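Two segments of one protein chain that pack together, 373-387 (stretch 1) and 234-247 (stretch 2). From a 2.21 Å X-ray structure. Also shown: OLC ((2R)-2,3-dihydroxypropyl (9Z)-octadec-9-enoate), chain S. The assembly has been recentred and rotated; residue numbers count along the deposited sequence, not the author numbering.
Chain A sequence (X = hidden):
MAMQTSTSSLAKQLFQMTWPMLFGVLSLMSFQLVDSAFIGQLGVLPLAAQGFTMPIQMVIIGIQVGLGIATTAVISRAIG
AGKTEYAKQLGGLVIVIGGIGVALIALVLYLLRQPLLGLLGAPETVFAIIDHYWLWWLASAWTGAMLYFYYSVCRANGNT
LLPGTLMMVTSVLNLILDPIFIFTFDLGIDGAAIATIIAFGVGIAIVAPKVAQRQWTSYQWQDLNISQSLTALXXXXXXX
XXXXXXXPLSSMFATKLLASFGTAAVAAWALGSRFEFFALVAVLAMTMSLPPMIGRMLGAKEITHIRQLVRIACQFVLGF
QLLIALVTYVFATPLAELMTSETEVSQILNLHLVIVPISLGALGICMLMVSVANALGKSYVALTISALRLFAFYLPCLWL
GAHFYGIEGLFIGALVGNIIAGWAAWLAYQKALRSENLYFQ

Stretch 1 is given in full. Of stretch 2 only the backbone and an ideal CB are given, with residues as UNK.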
ATOM      1  N   ALA A 373       9.914  -5.818  10.000  1.00 25.03           N
ATOM      2  CA  ALA A 373       9.477  -6.024  11.378  1.00 24.09           C
ATOM      3  C   ALA A 373       8.215  -6.887  11.443  1.00 29.62           C
ATOM      4  O   ALA A 373       8.142  -7.831  12.233  1.00 27.52           O
ATOM      5  CB  ALA A 373       9.240  -4.689  12.060  1.00 25.21           C
ATOM      6  N   ASN A 374       7.224  -6.555  10.615  1.00 23.00           N
ATOM      7  CA  ASN A 374       6.001  -7.349  10.530  1.00 32.66           C
ATOM      8  C   ASN A 374       6.286  -8.791  10.109  1.00 33.51           C
ATOM      9  O   ASN A 374       5.700  -9.732  10.648  1.00 31.24           O
ATOM     10  CB  ASN A 374       5.009  -6.713   9.549  1.00 29.44           C
ATOM     11  CG  ASN A 374       4.246  -5.545  10.154  1.00 34.35           C
ATOM     12  OD1 ASN A 374       3.818  -5.595  11.305  1.00 28.66           O
ATOM     13  ND2 ASN A 374       4.065  -4.487   9.368  1.00 23.18           N
ATOM     14  N   ALA A 375       7.184  -8.952   9.141  1.00 31.43           N
ATOM     15  CA  ALA A 375       7.532 -10.271   8.617  1.00 30.36           C
ATOM     16  C   ALA A 375       8.150 -11.166   9.690  1.00 29.75           C
ATOM     17  O   ALA A 375       8.029 -12.389   9.631  1.00 33.20           O
ATOM     18  CB  ALA A 375       8.481 -10.134   7.438  1.00 26.53           C
ATOM     19  N   LEU A 376       8.810 -10.546  10.664  1.00 32.09           N
ATOM     20  CA  LEU A 376       9.423 -11.269  11.773  1.00 34.55           C
ATOM     21  C   LEU A 376       8.458 -11.445  12.944  1.00 29.77           C
ATOM     22  O   LEU A 376       8.840 -11.942  13.999  1.00 32.39           O
ATOM     23  CB  LEU A 376      10.683 -10.543  12.253  1.00 30.81           C
ATOM     24  CG  LEU A 376      11.873 -10.477  11.292  1.00 34.65           C
ATOM     25  CD1 LEU A 376      12.886  -9.451  11.775  1.00 33.02           C
ATOM     26  CD2 LEU A 376      12.523 -11.849  11.143  1.00 21.94           C
ATOM     27  N   GLY A 377       7.213 -11.022  12.762  1.00 31.92           N
ATOM     28  CA  GLY A 377       6.213 -11.151  13.807  1.00 26.16           C
ATOM     29  C   GLY A 377       6.312 -10.073  14.873  1.00 33.33           C
ATOM     30  O   GLY A 377       5.638 -10.138  15.900  1.00 30.49           O
ATOM     31  N   LYS A 378       7.159  -9.078  14.626  1.00 32.41           N
ATOM     32  CA  LYS A 378       7.307  -7.952  15.542  1.00 32.61           C
ATOM     33  C   LYS A 378       6.438  -6.784  15.087  1.00 31.23           C
ATOM     34  O   LYS A 378       6.940  -5.761  14.625  1.00 29.90           O
ATOM     35  CB  LYS A 378       8.774  -7.537  15.637  1.00 33.50           C
ATOM     36  CG  LYS A 378       9.689  -8.672  16.077  1.00 32.09           C
ATOM     37  CD  LYS A 378      11.153  -8.287  15.971  1.00 37.71           C
ATOM     38  CE  LYS A 378      12.058  -9.465  16.309  1.00 45.53           C
ATOM     39  NZ  LYS A 378      11.863  -9.947  17.706  1.00 46.26           N
ATOM     40  N   SER A 379       5.126  -6.952  15.225  1.00 28.75           N
ATOM     41  CA  SER A 379       4.169  -5.992  14.685  1.00 28.38           C
ATOM     42  C   SER A 379       4.113  -4.692  15.483  1.00 26.30           C
ATOM     43  O   SER A 379       3.759  -3.647  14.947  1.00 31.13           O
ATOM     44  CB  SER A 379       2.777  -6.627  14.615  1.00 30.69           C
ATOM     45  OG  SER A 379       2.399  -7.151  15.875  1.00 35.41           O
ATOM     46  N   TYR A 380       4.461  -4.761  16.763  1.00 27.08           N
ATOM     47  CA  TYR A 380       4.447  -3.570  17.604  1.00 31.56           C
ATOM     48  C   TYR A 380       5.696  -2.722  17.387  1.00 31.60           C
ATOM     49  O   TYR A 380       5.655  -1.501  17.541  1.00 33.28           O
ATOM     50  CB  TYR A 380       4.299  -3.949  19.079  1.00 33.79           C
ATOM     51  CG  TYR A 380       2.912  -4.444  19.415  1.00 42.13           C
ATOM     52  CD1 TYR A 380       1.889  -3.550  19.700  1.00 40.49           C
ATOM     53  CD2 TYR A 380       2.621  -5.802  19.434  1.00 42.29           C
ATOM     54  CE1 TYR A 380       0.617  -3.993  20.001  1.00 51.17           C
ATOM     55  CE2 TYR A 380       1.351  -6.256  19.735  1.00 47.10           C
ATOM     56  CZ  TYR A 380       0.353  -5.347  20.017  1.00 53.79           C
ATOM     57  OH  TYR A 380      -0.914  -5.792  20.318  1.00 59.42           O
ATOM     58  N   VAL A 381       6.799  -3.369  17.027  1.00 26.88           N
ATOM     59  CA  VAL A 381       7.987  -2.643  16.598  1.00 27.29           C
ATOM     60  C   VAL A 381       7.691  -1.926  15.281  1.00 25.70           C
ATOM     61  O   VAL A 381       8.113  -0.788  15.070  1.00 25.84           O
ATOM     62  CB  VAL A 381       9.205  -3.577  16.428  1.00 36.14           C
ATOM     63  CG1 VAL A 381      10.361  -2.847  15.757  1.00 25.43           C
ATOM     64  CG2 VAL A 381       9.633  -4.131  17.779  1.00 26.74           C
ATOM     65  N   ALA A 382       6.942  -2.596  14.407  1.00 25.02           N
ATOM     66  CA  ALA A 382       6.566  -2.027  13.119  1.00 27.51           C
ATOM     67  C   ALA A 382       5.657  -0.811  13.294  1.00 35.34           C
ATOM     68  O   ALA A 382       5.813   0.193  12.601  1.00 38.45           O
ATOM     69  CB  ALA A 382       5.884  -3.078  12.257  1.00 27.31           C
ATOM     70  N   LEU A 383       4.712  -0.914  14.226  1.00 35.64           N
ATOM     71  CA  LEU A 383       3.804   0.184  14.540  1.00 27.56           C
ATOM     72  C   LEU A 383       4.554   1.364  15.150  1.00 35.44           C
ATOM     73  O   LEU A 383       4.249   2.523  14.858  1.00 36.16           O
ATOM     74  CB  LEU A 383       2.700  -0.287  15.492  1.00 28.87           C
ATOM     75  CG  LEU A 383       1.785   0.803  16.058  1.00 40.65           C
ATOM     76  CD1 LEU A 383       1.012   1.499  14.944  1.00 30.51           C
ATOM     77  CD2 LEU A 383       0.836   0.242  17.108  1.00 37.77           C
ATOM     78  N   THR A 384       5.532   1.062  16.000  1.00 32.77           N
ATOM     79  CA  THR A 384       6.344   2.094  16.637  1.00 37.22           C
ATOM     80  C   THR A 384       7.120   2.903  15.603  1.00 28.12           C
ATOM     81  O   THR A 384       7.171   4.131  15.674  1.00 33.56           O
ATOM     82  CB  THR A 384       7.338   1.490  17.648  1.00 39.14           C
ATOM     83  OG1 THR A 384       6.617   0.814  18.684  1.00 38.51           O
ATOM     84  CG2 THR A 384       8.204   2.577  18.270  1.00 35.94           C
ATOM     85  N   ILE A 385       7.718   2.208  14.642  1.00 32.38           N
ATOM     86  CA  ILE A 385       8.498   2.861  13.600  1.00 30.98           C
ATOM     87  C   ILE A 385       7.611   3.786  12.768  1.00 33.64           C
ATOM     88  O   ILE A 385       7.972   4.936  12.509  1.00 34.10           O
ATOM     89  CB  ILE A 385       9.192   1.828  12.686  1.00 30.77           C
ATOM     90  CG1 ILE A 385      10.239   1.038  13.482  1.00 30.94           C
ATOM     91  CG2 ILE A 385       9.840   2.517  11.496  1.00 32.86           C
ATOM     92  CD1 ILE A 385      10.908  -0.081  12.703  1.00 24.65           C
ATOM     93  N   SER A 386       6.444   3.281  12.374  1.00 31.35           N
ATOM     94  CA  SER A 386       5.455   4.064  11.633  1.00 31.06           C
ATOM     95  C   SER A 386       4.976   5.289  12.408  1.00 34.15           C
ATOM     96  O   SER A 386       4.860   6.378  11.848  1.00 39.22           O
ATOM     97  CB  SER A 386       4.248   3.193  11.271  1.00 33.34           C
ATOM     98  OG  SER A 386       4.604   2.165  10.365  1.00 43.75           O
ATOM     99  N   ALA A 387       4.685   5.108  13.693  1.00 31.12           N
ATOM    100  CA  ALA A 387       4.195   6.205  14.520  1.00 37.66           C
ATOM    101  C   ALA A 387       5.268   7.268  14.747  1.00 39.93           C
ATOM    102  O   ALA A 387       4.990   8.466  14.666  1.00 33.12           O
ATOM    103  CB  ALA A 387       3.685   5.678  15.847  1.00 38.51           C
ATOM    104  N   UNK A 234      -4.259 -12.088  14.380  1.00 38.27           N
ATOM    105  CA  UNK A 234      -4.661 -10.833  14.992  1.00 40.86           C
ATOM    106  C   UNK A 234      -3.518 -10.043  15.601  1.00 38.85           C
ATOM    107  O   UNK A 234      -3.552  -8.811  15.624  1.00 42.82           O
ATOM    108  CB  UNK A 234      -5.710 -11.108  16.071  1.00 40.86           C
ATOM    109  N   UNK A 235      -2.508 -10.753  16.096  1.00 32.53           N
ATOM    110  CA  UNK A 235      -1.327 -10.128  16.684  1.00 35.98           C
ATOM    111  C   UNK A 235      -0.601  -9.220  15.694  1.00 35.22           C
ATOM    112  O   UNK A 235       0.026  -8.235  16.087  1.00 28.42           O
ATOM    113  CB  UNK A 235      -0.368 -11.204  17.198  1.00 35.98           C
ATOM    114  N   UNK A 236      -0.677  -9.565  14.413  1.00 32.47           N
ATOM    115  CA  UNK A 236      -0.047  -8.766  13.372  1.00 34.81           C
ATOM    116  C   UNK A 236      -1.041  -7.765  12.802  1.00 36.99           C
ATOM    117  O   UNK A 236      -0.739  -6.584  12.646  1.00 38.62           O
ATOM    118  CB  UNK A 236       0.505  -9.663  12.262  1.00 34.81           C
ATOM    119  N   UNK A 237      -2.237  -8.261  12.506  1.00 34.49           N
ATOM    120  CA  UNK A 237      -3.260  -7.494  11.811  1.00 33.44           C
ATOM    121  C   UNK A 237      -3.717  -6.256  12.579  1.00 38.14           C
ATOM    122  O   UNK A 237      -3.955  -5.203  11.982  1.00 39.16           O
ATOM    123  CB  UNK A 237      -4.467  -8.391  11.528  1.00 33.44           C
ATOM    124  N   UNK A 238      -3.844  -6.388  13.895  1.00 37.41           N
ATOM    125  CA  UNK A 238      -4.220  -5.271  14.745  1.00 36.08           C
ATOM    126  C   UNK A 238      -3.317  -4.060  14.574  1.00 39.46           C
ATOM    127  O   UNK A 238      -3.764  -3.020  14.093  1.00 38.58           O
ATOM    128  CB  UNK A 238      -4.210  -5.712  16.210  1.00 36.08           C
ATOM    129  N   UNK A 239      -2.040  -4.189  14.973  1.00 37.29           N
ATOM    130  CA  UNK A 239      -1.057  -3.110  14.814  1.00 38.03           C
ATOM    131  C   UNK A 239      -0.863  -2.683  13.360  1.00 38.90           C
ATOM    132  O   UNK A 239      -0.620  -1.505  13.101  1.00 39.88           O
ATOM    133  CB  UNK A 239       0.289  -3.549  15.395  1.00 38.03           C
ATOM    134  N   UNK A 240      -0.967  -3.627  12.429  1.00 37.43           N
ATOM    135  CA  UNK A 240      -0.767  -3.325  11.015  1.00 39.93           C
ATOM    136  C   UNK A 240      -1.881  -2.435  10.474  1.00 47.48           C
ATOM    137  O   UNK A 240      -1.635  -1.558   9.648  1.00 50.79           O
ATOM    138  CB  UNK A 240      -0.689  -4.619  10.202  1.00 39.93           C
ATOM    139  N   UNK A 241      -3.105  -2.670  10.939  1.00 51.97           N
ATOM    140  CA  UNK A 241      -4.239  -1.832  10.566  1.00 47.47           C
ATOM    141  C   UNK A 241      -4.076  -0.412  11.085  1.00 51.10           C
ATOM    142  O   UNK A 241      -4.367   0.553  10.377  1.00 54.50           O
ATOM    143  CB  UNK A 241      -5.542  -2.435  11.095  1.00 47.47           C
ATOM    144  N   UNK A 242      -3.626  -0.296  12.331  1.00 49.00           N
ATOM    145  CA  UNK A 242      -3.376   1.004  12.943  1.00 52.79           C
ATOM    146  C   UNK A 242      -2.365   1.811  12.138  1.00 49.22           C
ATOM    147  O   UNK A 242      -2.480   3.031  12.029  1.00 50.30           O
ATOM    148  CB  UNK A 242      -2.881   0.828  14.380  1.00 52.79           C
ATOM    149  N   UNK A 243      -1.378   1.122  11.573  1.00 43.19           N
ATOM    150  CA  UNK A 243      -0.338   1.777  10.788  1.00 46.37           C
ATOM    151  C   UNK A 243      -0.896   2.391   9.509  1.00 54.88           C
ATOM    152  O   UNK A 243      -0.357   3.369   8.998  1.00 53.77           O
ATOM    153  CB  UNK A 243       0.770   0.779  10.446  1.00 46.37           C
ATOM    154  N   UNK A 244      -1.973   1.807   8.994  1.00 59.37           N
ATOM    155  CA  UNK A 244      -2.621   2.324   7.795  1.00 63.21           C
ATOM    156  C   UNK A 244      -3.442   3.564   8.124  1.00 61.12           C
ATOM    157  O   UNK A 244      -3.746   4.372   7.251  1.00 60.57           O
ATOM    158  CB  UNK A 244      -3.508   1.252   7.159  1.00 63.21           C
ATOM    159  N   UNK A 245      -3.790   3.702   9.398  1.00 60.22           N
ATOM    160  CA  UNK A 245      -4.624   4.804   9.858  1.00 63.88           C
ATOM    161  C   UNK A 245      -3.826   6.100  10.001  1.00 65.07           C
ATOM    162  O   UNK A 245      -4.390   7.195   9.974  1.00 72.11           O
ATOM    163  CB  UNK A 245      -5.278   4.443  11.193  1.00 63.88           C
ATOM    164  N   UNK A 246      -2.511   5.970  10.141  1.00 60.14           N
ATOM    165  CA  UNK A 246      -1.641   7.122  10.374  1.00 61.83           C
ATOM    166  C   UNK A 246      -1.472   8.059   9.161  1.00 63.09           C
ATOM    167  O   UNK A 246      -1.540   9.275   9.326  1.00 64.59           O
ATOM    168  CB  UNK A 246      -0.263   6.620  10.811  1.00 61.83           C
ATOM    169  N   UNK A 247      -1.236   7.513   7.947  1.00 61.03           N
ATOM    170  CA  UNK A 247      -1.091   8.436   6.810  1.00 59.77           C
ATOM    171  C   UNK A 247      -2.300   9.350   6.513  1.00 67.99           C
ATOM    172  O   UNK A 247      -2.073  10.464   6.041  1.00 64.72           O
ATOM    173  CB  UNK A 247      -0.791   7.613   5.556  1.00 59.77           C
TER
HETATM  174  C18 OLC S 518      -0.804   5.240  17.368  1.00 57.77           C
HETATM  175  C10 OLC S 518       5.302  -0.120  22.177  1.00 66.82           C
HETATM  176  C9  OLC S 518       6.413  -0.879  22.088  1.00 68.01           C
HETATM  177  C17 OLC S 518       0.258   5.204  18.447  1.00 54.86           C
HETATM  178  C11 OLC S 518       4.382   0.049  20.986  1.00 63.64           C
HETATM  179  C8  OLC S 518       6.765  -1.579  20.793  1.00 67.38           C
HETATM  180  C16 OLC S 518       0.971   3.869  18.409  1.00 56.01           C
HETATM  181  C12 OLC S 518       3.154   0.824  21.408  1.00 58.66           C
HETATM  182  C7  OLC S 518       8.261  -1.794  20.724  1.00 66.20           C
HETATM  183  C15 OLC S 518       2.037   3.829  19.482  1.00 56.79           C
HETATM  184  C13 OLC S 518       3.272   2.258  20.940  1.00 59.55           C
HETATM  185  C6  OLC S 518       8.713  -2.573  21.939  1.00 69.05           C
HETATM  186  C14 OLC S 518       2.559   2.414  19.614  1.00 59.42           C

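The two helices, 379-387 and 234-247, run nearly parallel, 8° apart, with axes 8.6 Å apart at closest approach.

Position 234 is out of reach of stretch 1, and the contact sets no demand. It is Gly 234.

At position 235 CA-to-CB points sideways, and the ideal CB lies 5.1 Å from Ser 379 OG. Beyond it stand the carbonyl O of Gly 377 and the ring of Tyr 380. A long polar or aromatic side chain with a donor would suit. It is His 235. NE2 gives a weak hydrogen bond to Gly 377 O at 3.4 Å. The ring lies oblique to that of Tyr 380, and a water joins His 235 ND1, weakly, to Tyr 380 OH. Ser 379 OG also donates to His 235 O at 2.6 Å.

At position 236 the ideal CB is 4.5 Å from Ser 379 CB. The chain turns at Gly 377, and an aliphatic side chain could lie against it; leucine, isoleucine or methionine would do. It is Ile 236, whose CD1 comes 3.6 Å from Gly 377 CA.

Position 237 points away, and many residues would do. It is Met 237.

Position 238 points toward stretch 1, with the ideal CB 5.3 Å from Tyr 380 OH. There is room at the CB, so more than glycine would fit. It is Gly 238, which makes no contact with stretch 1.

At position 239 CA-to-CB points toward stretch 1. The ideal CB is 3.5 Å from Ser 379 O and 4.1 Å from Leu 383 CB, so a compact apolar residue suits. The N has no bond to the turn before, which permits proline. It is Pro 239. Its CG sits over one face of the Tyr 380 ring, 3.8 Å from Tyr 380 CZ.

Position 240 is sideways, 4.7 Å from its ideal CB to Asn 374 OD1. Small residues fit; it is Ala 240. Position 241 is out of reach. It is Met 241.

Position 242 points toward stretch 1, with its ideal CB 4.0 Å from Leu 383 CD1. Several apolar side chains would suit, leucine or methionine among them. It is Leu 242, which makes that contact through CB.

At position 243 the ideal CB is 4.1 Å from Ser 386 OG and 4.6 Å from Leu 383 CD1. Serine, alanine or threonine would suit. It is Ser 243. A water links its OG, at 2.7 Å, to Asn 374 ND2, weakly.

Positions 244 and 245 are out of reach: Gln 244 and Leu 245.

Position 246 points toward stretch 1, where a long apolar chain could reach Ala 387. It is Leu 246, with CD1 4.2 Å from Ala 387 CB. Position 247 is out of reach. It is Pro 247.

Stretch 2 (234-247) GHIMGPAMLSQLLP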
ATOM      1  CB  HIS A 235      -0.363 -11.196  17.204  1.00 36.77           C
ATOM      2  CG  HIS A 235       0.945 -10.647  17.683  1.00 46.95           C
ATOM      3  ND1 HIS A 235       1.061  -9.905  18.840  1.00 49.27           N
ATOM      4  CD2 HIS A 235       2.192 -10.725  17.160  1.00 46.75           C
ATOM      5  CE1 HIS A 235       2.324  -9.552  19.008  1.00 44.34           C
ATOM      6  NE2 HIS A 235       3.030 -10.037  18.004  1.00 45.97           N
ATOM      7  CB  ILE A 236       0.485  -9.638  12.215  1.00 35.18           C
ATOM      8  CG1 ILE A 236       1.337 -10.796  12.741  1.00 34.51           C
ATOM      9  CG2 ILE A 236       1.264  -8.784  11.226  1.00 25.49           C
ATOM     10  CD1 ILE A 236       2.756 -10.411  13.087  1.00 34.88           C
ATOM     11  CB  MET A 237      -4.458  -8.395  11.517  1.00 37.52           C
ATOM     12  CG  MET A 237      -5.631  -7.681  10.882  1.00 41.83           C
ATOM     13  SD  MET A 237      -6.951  -8.826  10.460  1.00 77.05           S
ATOM     14  CE  MET A 237      -7.077  -9.758  11.984  1.00 72.05           C
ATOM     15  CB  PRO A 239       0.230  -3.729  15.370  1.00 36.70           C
ATOM     16  CG  PRO A 239      -0.239  -4.757  16.335  1.00 35.12           C
ATOM     17  CD  PRO A 239      -1.488  -5.326  15.730  1.00 34.26           C
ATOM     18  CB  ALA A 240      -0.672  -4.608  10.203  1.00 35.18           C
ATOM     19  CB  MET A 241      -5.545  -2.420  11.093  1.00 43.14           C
ATOM     20  CG  MET A 241      -6.126  -3.524  10.239  1.00 47.04           C
ATOM     21  SD  MET A 241      -7.736  -4.036  10.863  1.00110.39           S
ATOM     22  CE  MET A 241      -8.106  -5.397   9.764  1.00 92.71           C
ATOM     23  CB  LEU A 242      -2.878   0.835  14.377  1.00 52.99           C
ATOM     24  CG  LEU A 242      -3.927   0.922  15.482  1.00 55.54           C
ATOM     25  CD1 LEU A 242      -3.277   0.717  16.838  1.00 53.71           C
ATOM     26  CD2 LEU A 242      -4.634   2.266  15.420  1.00 66.32           C
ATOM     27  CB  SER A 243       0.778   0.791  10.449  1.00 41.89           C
ATOM     28  OG  SER A 243       1.477   0.398  11.615  1.00 49.89           O
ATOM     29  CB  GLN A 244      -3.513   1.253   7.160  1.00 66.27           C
ATOM     30  CG  GLN A 244      -2.809  -0.068   6.904  1.00 64.53           C
ATOM     31  CD  GLN A 244      -1.661   0.064   5.924  1.00 64.57           C
ATOM     32  OE1 GLN A 244      -1.766   0.765   4.919  1.00 69.94           O
ATOM     33  NE2 GLN A 244      -0.555  -0.608   6.214  1.00 63.84           N
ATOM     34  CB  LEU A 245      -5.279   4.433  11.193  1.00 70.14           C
ATOM     35  CG  LEU A 245      -6.306   5.383  11.807  1.00 76.00           C
ATOM     36  CD1 LEU A 245      -7.581   5.414  10.977  1.00 80.13           C
ATOM     37  CD2 LEU A 245      -6.603   4.982  13.245  1.00 74.30           C
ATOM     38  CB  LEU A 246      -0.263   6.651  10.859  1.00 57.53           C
ATOM     39  CG  LEU A 246      -0.237   5.795  12.128  1.00 60.58           C
ATOM     40  CD1 LEU A 246       1.191   5.410  12.485  1.00 55.97           C
ATOM     41  CD2 LEU A 246      -0.906   6.515  13.288  1.00 63.50           C
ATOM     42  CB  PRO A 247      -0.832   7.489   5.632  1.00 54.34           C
ATOM     43  CG  PRO A 247      -0.173   6.314   6.253  1.00 49.80           C
ATOM     44  CD  PRO A 247      -0.874   6.135   7.567  1.00 53.08           C
TER
HETATM   45  O   HOH W   1      -1.619  -8.042  19.546  1.00 71.28           O
HETATM   46  O   HOH W   2       2.698  -1.850  10.848  1.00 57.46           O
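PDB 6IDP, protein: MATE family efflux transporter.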